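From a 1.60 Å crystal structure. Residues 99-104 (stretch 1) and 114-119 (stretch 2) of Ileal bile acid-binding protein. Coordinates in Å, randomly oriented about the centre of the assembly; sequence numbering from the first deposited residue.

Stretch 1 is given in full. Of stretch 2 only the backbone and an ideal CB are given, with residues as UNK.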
# COMPACT_ATOMS: atom_id res chain seq x y z
N PRO A 99 2.24 -11.64 0.98
CA PRO A 99 2.65 -12.71 1.89
C PRO A 99 2.27 -12.49 3.36
O PRO A 99 1.75 -13.41 4.00
CB PRO A 99 4.17 -12.71 1.73
CG PRO A 99 4.34 -12.39 0.28
CD PRO A 99 3.34 -11.26 0.07
N LYS A 100 2.49 -11.28 3.86
CA LYS A 100 2.37 -11.00 5.30
C LYS A 100 1.06 -10.33 5.74
O LYS A 100 0.79 -10.20 6.93
CB LYS A 100 3.56 -10.15 5.78
CG LYS A 100 4.82 -10.98 6.05
CD LYS A 100 5.78 -10.27 7.01
CE LYS A 100 6.96 -9.66 6.27
NZ LYS A 100 8.04 -10.66 6.07
N TYR A 101 0.26 -9.87 4.78
CA TYR A 101 -0.96 -9.12 5.12
C TYR A 101 -1.85 -8.98 3.90
O TYR A 101 -1.41 -9.22 2.77
CB TYR A 101 -0.61 -7.72 5.68
CG TYR A 101 0.24 -6.88 4.75
CD1 TYR A 101 -0.33 -5.97 3.87
CD2 TYR A 101 1.64 -6.99 4.76
CE1 TYR A 101 0.46 -5.19 3.01
CE2 TYR A 101 2.43 -6.23 3.92
CZ TYR A 101 1.84 -5.33 3.05
OH TYR A 101 2.64 -4.57 2.22
N GLN A 102 -3.11 -8.61 4.15
CA GLN A 102 -4.05 -8.28 3.08
C GLN A 102 -4.06 -6.78 2.90
O GLN A 102 -4.08 -6.05 3.89
CB GLN A 102 -5.46 -8.74 3.46
CG GLN A 102 -5.63 -10.24 3.40
CD GLN A 102 -5.32 -10.80 2.02
OE1 GLN A 102 -4.31 -11.49 1.84
NE2 GLN A 102 -6.16 -10.48 1.05
N GLN A 103 -4.03 -6.33 1.65
CA GLN A 103 -4.06 -4.89 1.36
C GLN A 103 -5.30 -4.56 0.56
O GLN A 103 -5.55 -5.18 -0.46
CB GLN A 103 -2.85 -4.51 0.51
CG GLN A 103 -2.77 -3.03 0.20
CD GLN A 103 -2.50 -2.24 1.45
OE1 GLN A 103 -1.82 -2.71 2.35
NE2 GLN A 103 -3.05 -1.04 1.52
N THR A 104 -6.10 -3.60 1.03
CA THR A 104 -7.24 -3.13 0.24
C THR A 104 -7.05 -1.66 -0.01
O THR A 104 -6.65 -0.92 0.89
CB THR A 104 -8.59 -3.35 0.94
OG1 THR A 104 -8.69 -2.49 2.09
CG2 THR A 104 -8.76 -4.79 1.36
N UNK A 114 -5.79 3.33 1.98
CA UNK A 114 -5.09 2.06 1.90
C UNK A 114 -5.15 1.36 3.25
O UNK A 114 -4.70 1.91 4.25
CB UNK A 114 -3.64 2.26 1.46
N UNK A 115 -5.72 0.16 3.27
CA UNK A 115 -5.90 -0.57 4.52
C UNK A 115 -5.09 -1.87 4.47
O UNK A 115 -5.31 -2.71 3.59
CB UNK A 115 -7.38 -0.86 4.77
N UNK A 116 -4.18 -2.03 5.43
CA UNK A 116 -3.38 -3.25 5.55
C UNK A 116 -3.85 -4.02 6.78
O UNK A 116 -3.90 -3.47 7.88
CB UNK A 116 -1.89 -2.93 5.64
N UNK A 117 -4.20 -5.29 6.58
CA UNK A 117 -4.80 -6.09 7.64
C UNK A 117 -3.92 -7.31 7.89
O UNK A 117 -3.72 -8.14 7.01
CB UNK A 117 -6.23 -6.51 7.28
N UNK A 118 -3.38 -7.39 9.10
CA UNK A 118 -2.54 -8.53 9.48
C UNK A 118 -3.13 -9.25 10.68
O UNK A 118 -3.90 -8.68 11.45
CB UNK A 118 -1.11 -8.07 9.79
N UNK A 119 -2.76 -10.52 10.83
CA UNK A 119 -3.35 -11.36 11.85
C UNK A 119 -2.29 -12.21 12.53
O UNK A 119 -1.45 -12.81 11.85
CB UNK A 119 -4.44 -12.25 11.25

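Stretch 2 runs antiparallel to residues 102-104, and its backbone angles are extended throughout, so every position must tolerate a strand; the side chains alternate between two faces of the sheet.

At position 114 the CA-to-CB bond points sideways, and the ideal CB lies 3.4 Å from Gln103 NE2. Stretch 1 therefore offers an amide at the base of the side chain, while the backbone CA packs against Thr104 O. A flexible chain, polar or apolar, could extend past the amide. The deposited residue is Glu114; its CB makes the contact with Gln103, and its carboxylate is bonded through OE2 elsewhere in the structure.

Position 115 is a hydrogen-bonded pair with Thr104: its N gives a bond to Thr104 O (2.8 Å) and its O accepts one from Thr104 N (2.8 Å). CB shares a face with Thr104 and sits 3.4 Å from Thr104 OG1. Beta-branched residues suit such extended angles, so Val, Ile or Thr would be sensible. It is Thr115, in the m rotamer; its OG1 lies 2.8 Å from the oxygen of water 3, which also donates to Thr104 O (3.2 Å from the water oxygen), bridging the strands.

Position 116 is a non-hydrogen-bonded pair with Gln103, on the opposite face. The ideal CB is 3.3 Å from Gln103 OE1 and 3.9 Å from Tyr101 CD1, so there is an acceptor close by and an aromatic ring beside it. A small residue fits, and a short hydroxyl can answer the acceptor. Ser116 does so: OG donates to Gln103 OE1 in a very short bond of 2.5 Å. Water 2 joins the same pair, donating to Ser116 OG (2.6 Å) and accepting from Gln103 NE2 (3.2 Å).

Position 117 returns to the face of 115 and pairs with Gln102 through two backbone bonds. Gln102 N donates to the O of residue 117 (3.0 Å), and the N of residue 117 donates to Gln102 O (2.8 Å). The end of the Gln102 side chain leads away, leaving chiefly its CB as a neighbour. Thr, Val or a longer polar chain would serve. Thr117 is deposited, its CB 4.4 Å from Gln102 CB.

At position 118 CB points sideways, 4.0 Å from Lys100 O and 4.2 Å from Tyr101 CB. A small apolar side chain suits this spot. Ala118 supplies one, its methyl CB packing 4.1 Å from Tyr101 CB.

Position 119 has nothing of stretch 1 near its CB, leaving the choice wide. It is Ser119, whose N donates to water 1 (2.8 Å), which in turn donates to Lys100 O (3.0 Å).

Stretch 2, residues 114-119: ETSTAS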
# COMPACT_ATOMS: atom_id res chain seq x y z
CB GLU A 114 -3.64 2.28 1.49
CG GLU A 114 -3.50 2.88 0.11
CD GLU A 114 -2.06 3.15 -0.25
OE1 GLU A 114 -1.37 2.22 -0.71
OE2 GLU A 114 -1.61 4.31 -0.07
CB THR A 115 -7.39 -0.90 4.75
OG1 THR A 115 -8.17 0.31 4.74
CG2 THR A 115 -7.59 -1.64 6.08
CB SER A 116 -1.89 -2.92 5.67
OG SER A 116 -1.45 -2.00 4.69
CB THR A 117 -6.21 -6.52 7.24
OG1 THR A 117 -6.97 -5.33 6.96
CG2 THR A 117 -6.89 -7.33 8.35
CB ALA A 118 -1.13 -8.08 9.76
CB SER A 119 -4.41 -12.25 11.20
OG SER A 119 -4.79 -13.31 12.04
O HOH W 1 -1.04 -11.51 8.92
O HOH W 2 -2.19 0.48 4.26
O HOH W 3 -9.00 0.80 2.14
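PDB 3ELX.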